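Local coordinates for Lin1944 protein (Listeria innocua, PDB 3D7L) that belongs to the short-chain dehydrogenase/reductase family and is probably an oxidoreductase, though its substrate and reaction are not established, at residues N45-S48 against I49-M52. Sequence-based numbering, arbitrary orientation.
Sequences NIDS and IKKM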
loop_
_atom_site.group_PDB
_atom_site.type_symbol
_atom_site.label_atom_id
_atom_site.label_comp_id
_atom_site.label_asym_id
_atom_site.label_seq_id
_atom_site.Cartn_x
_atom_site.Cartn_y
_atom_site.Cartn_z
ATOM N N ASN D 45 15.989 5.196 7.212
ATOM C CA ASN D 45 16.383 6.415 7.879
ATOM C C ASN D 45 16.405 7.593 6.891
ATOM O O ASN D 45 17.190 7.608 5.939
ATOM C CB ASN D 45 17.732 6.163 8.567
ATOM C CG ASN D 45 18.232 7.346 9.352
ATOM O OD1 ASN D 45 18.595 8.389 8.781
ATOM N ND2 ASN D 45 18.298 7.186 10.668
ATOM N N ILE D 46 15.508 8.556 7.121
ATOM C CA ILE D 46 15.342 9.774 6.304
ATOM C C ILE D 46 16.640 10.577 6.095
ATOM O O ILE D 46 16.998 10.896 4.951
ATOM C CB ILE D 46 14.254 10.687 6.933
ATOM C CG1 ILE D 46 12.879 10.012 6.868
ATOM C CG2 ILE D 46 14.175 12.046 6.256
ATOM C CD1 ILE D 46 11.927 10.472 7.984
ATOM N N ASP D 47 17.357 10.902 7.175
ATOM C CA ASP D 47 18.599 11.668 7.026
ATOM C C ASP D 47 19.641 10.921 6.208
ATOM O O ASP D 47 20.340 11.530 5.417
ATOM C CB ASP D 47 19.173 12.100 8.367
ATOM C CG ASP D 47 18.272 13.076 9.078
ATOM O OD1 ASP D 47 18.456 14.300 8.898
ATOM O OD2 ASP D 47 17.349 12.611 9.778
ATOM N N SER D 48 19.713 9.606 6.388
ATOM C CA SER D 48 20.576 8.746 5.592
ATOM C C SER D 48 20.246 8.813 4.079
ATOM O O SER D 48 21.142 8.883 3.234
ATOM C CB SER D 48 20.470 7.305 6.110
ATOM O OG SER D 48 21.149 6.398 5.268
ATOM N N ILE D 49 18.963 8.794 3.725
ATOM C CA ILE D 49 18.602 8.947 2.312
ATOM C C ILE D 49 19.052 10.319 1.790
ATOM O O ILE D 49 19.606 10.433 0.684
ATOM C CB ILE D 49 17.079 8.743 2.062
ATOM C CG1 ILE D 49 16.673 7.283 2.301
ATOM C CG2 ILE D 49 16.705 9.157 0.653
ATOM C CD1 ILE D 49 15.241 7.123 2.683
ATOM N N LYS D 50 18.791 11.357 2.569
ATOM C CA LYS D 50 19.175 12.707 2.158
ATOM C C LYS D 50 20.675 12.821 1.965
ATOM O O LYS D 50 21.117 13.434 0.979
ATOM C CB LYS D 50 18.685 13.758 3.142
ATOM C CG LYS D 50 17.236 13.574 3.460
ATOM C CD LYS D 50 16.522 14.874 3.596
ATOM C CE LYS D 50 16.501 15.361 5.022
ATOM N NZ LYS D 50 15.090 15.768 5.363
ATOM N N LYS D 51 21.447 12.224 2.877
ATOM C CA LYS D 51 22.909 12.227 2.735
ATOM C C LYS D 51 23.342 11.526 1.446
ATOM O O LYS D 51 24.204 12.028 0.718
ATOM C CB LYS D 51 23.593 11.561 3.932
ATOM C CG LYS D 51 24.658 12.413 4.605
ATOM C CD LYS D 51 25.944 12.557 3.785
ATOM C CE LYS D 51 26.795 13.711 4.328
ATOM N NZ LYS D 51 27.517 13.423 5.635
HETATM N N MSE D 52 22.742 10.368 1.170
HETATM C CA MSE D 52 23.036 9.646 -0.064
HETATM C C MSE D 52 22.854 10.550 -1.278
HETATM O O MSE D 52 23.747 10.649 -2.110
HETATM C CB MSE D 52 22.205 8.369 -0.195
HETATM C CG MSE D 52 22.430 7.648 -1.541
HETATM SE SE MSE D 52 21.066 6.393 -1.997
HETATM C CE MSE D 52 19.561 7.579 -2.202
#
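I49 N donates to N45 O at 3.1 Å and closes the first turn of helix 46-56. N45 is the N-cap of this helix, which links edge strand 39-40 to strand 59-64 in the Rossmann-type fold of the SDR family. The same asparagine also caps with its side chain. N45 CG stands anti to its own backbone N (chi1 -178°), and N45 OD1 accepts from S48 N at 2.9 Å, in the carbonyl plane. The bond is fairly straight, with an N-H...O angle of 162°. N45 therefore takes two helix N-H groups, one on its main-chain oxygen and one on its amide oxygen. Regular i to i+4 bonds follow: K50 N to I46 O, K51 N to D47 O, and M52 N to S48 O.

The inner face is tightly packed. I49 is buried against V41 and against N95, L96 and L99 of helix 79-100. I49 CG1 lies beside its backbone N (chi1 -68°), and I49 CD1 comes to 3.8 Å from N45 O. M52, a selenomethionine, also packs on V41. S48 OG is hydrogen-bonded to D42 N, which ties the helix start to the loop before it.

The solvent side is looser. D47 and K51 are exposed there. D47 OD1 and K50 NZ stay 5.1 Å apart, too far for a salt bridge, though their opposite charges may attract weakly.

I46 and K50 form a partly exposed flank, side by side and pointing the same way. I46 packs on P79 of the second subunit, and K50 touches L99. K50 CG sits close to I46 O, at 3.1 Å. The lysine end touches only lightly, with K50 NZ 3.9 Å from I46 CG2.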